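Local coordinates for malonyl-CoA-[acyl-carrier-protein] transacylase (PDB 3TQE) that probably catalyses transfer of the malonyl group from malonyl-CoA to the holo acyl carrier protein, a step that supplies fatty acid synthesis, at residues L20-E25 and L71-A76; S42-D47 and E113-V118; A50-Q53 and R59-Q62. All coordinates share one frame; numbering follows the deposited sequence.

Contact 1 (L20-E25 and L71-A76); sequences LGMLAE and LTADVA
A type II beta turn from Gly21 to Ala24 presents Met22 and Leu23 to Ala73 and Ala76 of helix 63-83. These segments belong to the acyl transferase domain, which joins the protein to the patatin-like clan. The turn runs straight into helix 24-29, with Leu23 at the N-cap position. Leu23 has positive phi (62°), as the third residue of such a turn should. The turn is closed by the bond from Ala24 N to Gly21 O, 3.1 Å long.

No hydrogen bond crosses this interface. Met22 is a selenomethionine whose chain runs extended beyond CG. Its first torsion (63°) sets CG between the backbone N and the carbonyl carbon, and from there the long chain reaches across to the helix. Its terminal methyl arrives first: Met22 CE meets Ala73 CB at 3.8 Å, with the selenium farther back. Leu23 comes to the same alanine with both branches. Leu23 CD1 and Leu23 CD2 each lie 3.9 Å from Ala73 CB. The small methyl of Ala73 is thus met by three terminal methyl groups, and the two backbones approach to 7.2 Å between Leu23 CA and Ala73 CA.

All four touching residues are buried. On the turn side, Met22 also packs on Pro281, and its carbonyl oxygen accepts a hydrogen bond from Gln53 NE2. On the helix side, Ala76 also touches Thr36 of helix 31-44.

The second branch of Leu23 reaches beyond Ala73 along the helix. Leu23 CD2 lies over the backbone of Ala73, 3.7 Å from Ala73 O, and then touches the next inward-facing methyl, Ala76 CB, at 4.1 Å.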
loop_
_atom_site.group_PDB
_atom_site.type_symbol
_atom_site.label_atom_id
_atom_site.label_comp_id
_atom_site.label_asym_id
_atom_site.label_seq_id
_atom_site.Cartn_x
_atom_site.Cartn_y
_atom_site.Cartn_z
ATOM N N LEU A 20 14.289 0.516 -8.645
ATOM C CA LEU A 20 15.518 -0.231 -8.671
ATOM C C LEU A 20 16.482 0.347 -7.672
ATOM O O LEU A 20 16.567 1.585 -7.504
ATOM C CB LEU A 20 16.170 -0.190 -10.051
ATOM C CG LEU A 20 15.466 -0.937 -11.158
ATOM C CD1 LEU A 20 16.283 -0.770 -12.421
ATOM C CD2 LEU A 20 15.307 -2.400 -10.796
ATOM N N GLY A 21 17.173 -0.540 -6.983
ATOM C CA GLY A 21 18.155 -0.165 -6.009
ATOM C C GLY A 21 17.581 0.200 -4.671
ATOM O O GLY A 21 18.301 0.593 -3.789
HETATM N N MSE A 22 16.280 0.052 -4.494
HETATM C CA MSE A 22 15.733 0.389 -3.221
HETATM C C MSE A 22 16.395 -0.429 -2.102
HETATM O O MSE A 22 16.793 -1.591 -2.234
HETATM C CB MSE A 22 14.219 0.290 -3.222
HETATM C CG MSE A 22 13.739 -1.040 -3.470
HETATM SE SE MSE A 22 11.789 -1.083 -3.388
HETATM C CE MSE A 22 12.007 -3.026 -3.358
ATOM N N LEU A 23 16.501 0.231 -0.961
ATOM C CA LEU A 23 17.109 -0.327 0.227
ATOM C C LEU A 23 18.584 -0.694 0.092
ATOM O O LEU A 23 19.123 -1.362 0.955
ATOM C CB LEU A 23 16.302 -1.529 0.768
ATOM C CG LEU A 23 15.015 -1.212 1.511
ATOM C CD1 LEU A 23 13.995 -0.539 0.691
ATOM C CD2 LEU A 23 14.460 -2.471 2.118
ATOM N N ALA A 24 19.265 -0.234 -0.962
ATOM C CA ALA A 24 20.658 -0.619 -1.115
ATOM C C ALA A 24 21.516 -0.194 0.085
ATOM O O ALA A 24 22.319 -0.961 0.616
ATOM C CB ALA A 24 21.232 -0.055 -2.404
ATOM N N GLU A 25 21.303 1.025 0.549
ATOM C CA GLU A 25 22.071 1.515 1.690
ATOM C C GLU A 25 21.752 0.739 2.947
ATOM O O GLU A 25 22.645 0.259 3.637
ATOM C CB GLU A 25 21.823 2.987 1.894
ATOM C CG GLU A 25 22.605 3.544 3.039
ATOM C CD GLU A 25 22.536 5.053 3.133
ATOM O OE1 GLU A 25 21.872 5.707 2.288
ATOM O OE2 GLU A 25 23.204 5.591 4.048
ATOM N N LEU A 71 6.457 -5.884 -0.449
ATOM C CA LEU A 71 6.167 -6.501 0.836
ATOM C C LEU A 71 7.470 -6.772 1.575
ATOM O O LEU A 71 7.615 -6.497 2.772
ATOM C CB LEU A 71 5.381 -7.794 0.656
ATOM C CG LEU A 71 5.209 -8.621 1.910
ATOM C CD1 LEU A 71 4.323 -7.869 2.867
ATOM C CD2 LEU A 71 4.675 -10.009 1.581
ATOM N N THR A 72 8.442 -7.299 0.856
ATOM C CA THR A 72 9.729 -7.666 1.445
ATOM C C THR A 72 10.472 -6.421 1.915
ATOM O O THR A 72 11.019 -6.410 3.002
ATOM C CB THR A 72 10.537 -8.499 0.449
ATOM O OG1 THR A 72 9.795 -9.663 0.113
ATOM C CG2 THR A 72 11.873 -8.924 1.047
ATOM N N ALA A 73 10.466 -5.382 1.105
ATOM C CA ALA A 73 11.129 -4.129 1.473
ATOM C C ALA A 73 10.495 -3.537 2.728
ATOM O O ALA A 73 11.187 -3.117 3.647
ATOM C CB ALA A 73 11.063 -3.138 0.341
ATOM N N ASP A 74 9.166 -3.530 2.767
ATOM C CA ASP A 74 8.471 -2.943 3.900
ATOM C C ASP A 74 8.784 -3.749 5.164
ATOM O O ASP A 74 9.029 -3.180 6.221
ATOM C CB ASP A 74 6.975 -2.994 3.658
ATOM C CG ASP A 74 6.449 -1.989 2.621
ATOM O OD1 ASP A 74 7.205 -1.233 1.989
ATOM O OD2 ASP A 74 5.194 -1.995 2.446
ATOM N N VAL A 75 8.729 -5.071 5.078
ATOM C CA VAL A 75 9.003 -5.905 6.226
ATOM C C VAL A 75 10.465 -5.783 6.650
ATOM O O VAL A 75 10.776 -5.748 7.825
ATOM C CB VAL A 75 8.639 -7.343 5.929
ATOM C CG1 VAL A 75 9.179 -8.266 6.987
ATOM C CG2 VAL A 75 7.129 -7.454 5.804
ATOM N N ALA A 76 11.369 -5.702 5.691
ATOM C CA ALA A 76 12.790 -5.505 6.020
ATOM C C ALA A 76 12.983 -4.254 6.842
ATOM O O ALA A 76 13.755 -4.253 7.809
ATOM C CB ALA A 76 13.624 -5.470 4.755
#

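Contact 2 (S42-D47 and E113-V118); sequences SALAYD and EAVKLV
Leu44 and Val115 meet between the end of helix 31-44 and the side of helix 111-128. Their side chains cross at about a right angle. Val115 CG1 is anti to the backbone N (chi1 168°) and points into the fork of Leu44. Val115 CG1 lies 3.5 Å from Leu44 CG, and both Leu44 methyls are only slightly farther from it. Val115 CG1 also touches Ala43 CB at 4.2 Å, so one branch of Val115 serves both residues. Leu44 also packs on Pro68, and Val115 on Leu71, both of helix 63-83.

A second group of contacts lies nearer the solvent. The Lys116 chain is extended beyond CG and runs alongside Ala43. Lys116 CG and Lys116 CE each come within 4.0 Å of Ala43 CB. Lys116 CE also approaches Ala43 O at 3.5 Å. The aliphatic part of the lysine therefore covers the alanine. The backbones are close here, with Ala43 CA and Lys116 CA 6.3 Å apart. No hydrogen bond joins the two segments. The lysine charge may still interact favourably with the carbonyl end of helix 31-44.

Helix 111-128 continues through its own backbone bonds, such as Leu117 N to Glu113 O. Segment 42-47 leaves its helix at Ala45, with positive phi (76°). A new helix starts after Asp47, whose OD1 caps Ala50 N. This is helix-helix packing in the helical part of the acyl transferase domain: the last turn of one helix sits on the flank of another.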
loop_
_atom_site.group_PDB
_atom_site.type_symbol
_atom_site.label_atom_id
_atom_site.label_comp_id
_atom_site.label_asym_id
_atom_site.label_seq_id
_atom_site.Cartn_x
_atom_site.Cartn_y
_atom_site.Cartn_z
ATOM N N SER A 42 13.604 -17.565 -0.939
ATOM C CA SER A 42 13.362 -18.977 -0.756
ATOM C C SER A 42 11.901 -19.313 -1.037
ATOM O O SER A 42 11.593 -20.353 -1.635
ATOM C CB SER A 42 13.808 -19.414 0.625
ATOM O OG SER A 42 15.221 -19.334 0.687
ATOM N N ALA A 43 11.009 -18.417 -0.666
ATOM C CA ALA A 43 9.604 -18.613 -0.922
ATOM C C ALA A 43 9.243 -18.476 -2.405
ATOM O O ALA A 43 8.383 -19.210 -2.904
ATOM C CB ALA A 43 8.817 -17.625 -0.105
ATOM N N LEU A 44 9.904 -17.561 -3.109
ATOM C CA LEU A 44 9.599 -17.208 -4.497
ATOM C C LEU A 44 10.331 -18.069 -5.502
ATOM O O LEU A 44 9.941 -18.155 -6.669
ATOM C CB LEU A 44 9.988 -15.754 -4.744
ATOM C CG LEU A 44 9.152 -14.734 -3.989
ATOM C CD1 LEU A 44 9.896 -13.399 -3.935
ATOM C CD2 LEU A 44 7.783 -14.606 -4.615
ATOM N N ALA A 45 11.464 -18.608 -5.061
ATOM C CA ALA A 45 12.357 -19.441 -5.877
ATOM C C ALA A 45 13.218 -18.682 -6.881
ATOM O O ALA A 45 13.812 -19.280 -7.763
ATOM C CB ALA A 45 11.601 -20.611 -6.566
ATOM N N TYR A 46 13.355 -17.376 -6.710
ATOM C CA TYR A 46 14.330 -16.585 -7.445
ATOM C C TYR A 46 14.896 -15.557 -6.474
ATOM O O TYR A 46 14.362 -15.366 -5.373
ATOM C CB TYR A 46 13.738 -15.893 -8.672
ATOM C CG TYR A 46 12.665 -14.879 -8.361
ATOM C CD1 TYR A 46 12.995 -13.559 -8.121
ATOM C CD2 TYR A 46 11.329 -15.239 -8.275
ATOM C CE1 TYR A 46 12.043 -12.624 -7.797
ATOM C CE2 TYR A 46 10.364 -14.297 -7.996
ATOM C CZ TYR A 46 10.737 -12.985 -7.749
ATOM O OH TYR A 46 9.792 -12.078 -7.442
ATOM N N ASP A 47 15.989 -14.923 -6.878
ATOM C CA ASP A 47 16.718 -14.004 -6.019
ATOM C C ASP A 47 16.076 -12.645 -6.107
ATOM O O ASP A 47 16.282 -11.868 -7.041
ATOM C CB ASP A 47 18.177 -13.959 -6.449
ATOM C CG ASP A 47 19.032 -13.121 -5.546
ATOM O OD1 ASP A 47 18.504 -12.292 -4.773
ATOM O OD2 ASP A 47 20.259 -13.288 -5.645
ATOM N N GLU A 113 4.729 -16.885 4.006
ATOM C CA GLU A 113 3.403 -17.178 3.469
ATOM C C GLU A 113 2.828 -15.956 2.777
ATOM O O GLU A 113 2.240 -16.041 1.696
ATOM C CB GLU A 113 2.493 -17.710 4.563
ATOM C CG GLU A 113 3.035 -19.037 5.083
ATOM C CD GLU A 113 2.251 -19.696 6.177
ATOM O OE1 GLU A 113 1.202 -19.159 6.603
ATOM O OE2 GLU A 113 2.726 -20.788 6.618
ATOM N N ALA A 114 3.025 -14.802 3.386
ATOM C CA ALA A 114 2.555 -13.564 2.792
ATOM C C ALA A 114 3.267 -13.262 1.481
ATOM O O ALA A 114 2.654 -12.734 0.564
ATOM C CB ALA A 114 2.665 -12.404 3.789
ATOM N N VAL A 115 4.553 -13.555 1.400
ATOM C CA VAL A 115 5.289 -13.349 0.159
ATOM C C VAL A 115 4.652 -14.143 -0.964
ATOM O O VAL A 115 4.422 -13.628 -2.069
ATOM C CB VAL A 115 6.773 -13.712 0.330
ATOM C CG1 VAL A 115 7.501 -13.796 -1.022
ATOM C CG2 VAL A 115 7.422 -12.730 1.242
ATOM N N LYS A 116 4.383 -15.412 -0.696
ATOM C CA LYS A 116 3.775 -16.247 -1.728
ATOM C C LYS A 116 2.382 -15.729 -2.079
ATOM O O LYS A 116 1.971 -15.729 -3.239
ATOM C CB LYS A 116 3.695 -17.678 -1.265
ATOM C CG LYS A 116 5.015 -18.326 -1.057
ATOM C CD LYS A 116 4.828 -19.788 -0.702
ATOM C CE LYS A 116 6.129 -20.498 -0.502
ATOM N NZ LYS A 116 5.855 -21.854 0.092
ATOM N N LEU A 117 1.649 -15.290 -1.072
ATOM C CA LEU A 117 0.301 -14.840 -1.275
ATOM C C LEU A 117 0.272 -13.568 -2.143
ATOM O O LEU A 117 -0.589 -13.416 -3.002
ATOM C CB LEU A 117 -0.356 -14.557 0.061
ATOM C CG LEU A 117 -1.802 -14.140 0.015
ATOM C CD1 LEU A 117 -2.678 -15.234 -0.584
ATOM C CD2 LEU A 117 -2.231 -13.759 1.410
ATOM N N VAL A 118 1.175 -12.630 -1.893
ATOM C CA VAL A 118 1.127 -11.404 -2.669
ATOM C C VAL A 118 1.675 -11.597 -4.066
ATOM O O VAL A 118 1.287 -10.870 -4.959
ATOM C CB VAL A 118 1.747 -10.187 -1.962
ATOM C CG1 VAL A 118 1.051 -9.913 -0.631
ATOM C CG2 VAL A 118 3.251 -10.300 -1.823
#

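Contact 3 (A50-Q53 and R59-Q62); sequences ALVQ and RLDQ
Leu51 and Leu60 both hold CG anti to the backbone N, with chi1 of -174° and 179°. These torsions extend each side chain from its helix and bring the ends together. The two side chains cross obliquely. Leu51 CD2 meets Leu60 CD1 at 3.8 Å. Leu51 CD2 also lies 4.0 Å from Leu60 CA and 4.1 Å from Leu60 CB. Leu60 CD1 has a second neighbour in Val52 CG2, at 4.1 Å, so it is touched by two successive residues of helix 48-54.

The segments lie on two short consecutive helices, 48-54 and 57-60, packed side chain to side chain in the acyl transferase domain. Only five residues separate the segments, and Val52 CA and Leu60 CA are 6.5 Å apart. Helix 63-83 covers this pair: Leu51 packs on Phe65, while Val52 and Leu60 both reach Ala69. The three aliphatic residues are buried.

Arg59 lies at the margin. Its CB side faces helix 48-54, but the guanidinium group turns off from that helix. Arg59 CG touches Leu51 CD1 loosely, at 4.3 Å. In the conformer described, one of two modelled, Arg59 NH2 makes a weak hydrogen bond to Gln62 OE1, bent to 131° at the hydrogen.

Gln62 is the N-cap residue of helix 63-83. Its backbone N bonds to Arg59 O at 3.0 Å. Leu60 O accepts a hydrogen bond from Thr66 OG1, and Asp61 OD1 accepts a hydrogen bond from Gln18 NE2.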
loop_
_atom_site.group_PDB
_atom_site.type_symbol
_atom_site.label_atom_id
_atom_site.label_comp_id
_atom_site.label_asym_id
_atom_site.label_seq_id
_atom_site.Cartn_x
_atom_site.Cartn_y
_atom_site.Cartn_z
ATOM N N ALA A 50 18.445 -9.534 -5.983
ATOM C CA ALA A 50 19.074 -9.299 -7.250
ATOM C C ALA A 50 18.135 -8.618 -8.212
ATOM O O ALA A 50 18.518 -7.694 -8.927
ATOM C CB ALA A 50 19.575 -10.604 -7.821
ATOM N N LEU A 51 16.868 -9.021 -8.190
ATOM C CA LEU A 51 15.901 -8.416 -9.066
ATOM C C LEU A 51 15.700 -6.963 -8.694
ATOM O O LEU A 51 15.676 -6.108 -9.552
ATOM C CB LEU A 51 14.580 -9.187 -9.005
ATOM C CG LEU A 51 13.463 -8.792 -9.959
ATOM C CD1 LEU A 51 12.514 -9.983 -10.117
ATOM C CD2 LEU A 51 12.685 -7.609 -9.502
ATOM N N VAL A 52 15.559 -6.671 -7.408
ATOM C CA VAL A 52 15.305 -5.316 -6.985
ATOM C C VAL A 52 16.510 -4.430 -7.197
ATOM O O VAL A 52 16.355 -3.263 -7.493
ATOM C CB VAL A 52 14.890 -5.315 -5.509
ATOM C CG1 VAL A 52 14.880 -3.938 -4.943
ATOM C CG2 VAL A 52 13.518 -6.000 -5.377
ATOM N N GLN A 53 17.708 -4.978 -7.058
ATOM C CA GLN A 53 18.915 -4.152 -7.217
ATOM C C GLN A 53 19.244 -3.888 -8.653
ATOM O O GLN A 53 19.692 -2.795 -8.979
ATOM C CB GLN A 53 20.095 -4.775 -6.488
ATOM C CG GLN A 53 19.872 -4.843 -4.972
ATOM C CD GLN A 53 19.393 -3.530 -4.401
ATOM O OE1 GLN A 53 20.014 -2.494 -4.609
ATOM N NE2 GLN A 53 18.276 -3.564 -3.690
ATOM N N ARG A 59 10.895 -5.289 -15.374
ATOM C CA ARG A 59 10.664 -6.528 -14.628
ATOM C C ARG A 59 10.095 -6.163 -13.257
ATOM O O ARG A 59 9.017 -6.613 -12.819
ATOM C CB ARG A 59 12.018 -7.256 -14.487
ATOM C CG ARG A 59 12.022 -8.746 -14.236
ATOM C CD ARG A 59 12.478 -9.512 -15.509
ATOM N NE ARG A 59 11.342 -9.566 -16.415
ATOM C CZ ARG A 59 11.295 -9.056 -17.638
ATOM N NH1 ARG A 59 12.360 -8.500 -18.201
ATOM N NH2 ARG A 59 10.168 -9.153 -18.317
ATOM N N LEU A 60 10.821 -5.308 -12.564
ATOM C CA LEU A 60 10.399 -4.898 -11.242
ATOM C C LEU A 60 9.025 -4.279 -11.252
ATOM O O LEU A 60 8.280 -4.442 -10.299
ATOM C CB LEU A 60 11.397 -3.914 -10.634
ATOM C CG LEU A 60 11.065 -3.380 -9.235
ATOM C CD1 LEU A 60 10.930 -4.531 -8.247
ATOM C CD2 LEU A 60 12.174 -2.435 -8.798
ATOM N N ASP A 61 8.672 -3.598 -12.336
ATOM C CA ASP A 61 7.404 -2.911 -12.420
ATOM C C ASP A 61 6.217 -3.811 -12.797
ATOM O O ASP A 61 5.071 -3.375 -12.779
ATOM C CB ASP A 61 7.514 -1.737 -13.385
ATOM C CG ASP A 61 8.305 -0.559 -12.807
ATOM O OD1 ASP A 61 8.474 -0.442 -11.561
ATOM O OD2 ASP A 61 8.736 0.288 -13.615
ATOM N N GLN A 62 6.483 -5.064 -13.116
ATOM C CA GLN A 62 5.422 -6.022 -13.382
ATOM C C GLN A 62 4.864 -6.442 -12.038
ATOM O O GLN A 62 5.615 -6.778 -11.160
ATOM C CB GLN A 62 5.967 -7.225 -14.181
ATOM C CG GLN A 62 6.313 -6.793 -15.612
ATOM C CD GLN A 62 6.914 -7.864 -16.522
ATOM O OE1 GLN A 62 7.631 -8.760 -16.085
ATOM N NE2 GLN A 62 6.624 -7.750 -17.823
#

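Overall arrangement
The six segments follow in the order 20-25, 42-47, 50-53, 59-62, 71-76 and 113-118. The chain spans of contacts 1 and 2 cross, and both enclose contact 3. Contacts 1 and 3 have centres 11 Å apart and share a probable hydrogen bond from Gly21 N to Val52 O. Contacts 2 and 3 lie 14 Å apart and meet where Tyr46 packs on Leu51. Contacts 1 and 2 are 15 Å apart and join through Leu71, which packs on Ala114, Val115 and Val118. Helix 63-83 carries one segment of contact 1 and touches side chains of contacts 2 and 3. Together they build a helical part of the acyl transferase domain, away from the predicted active-site residues.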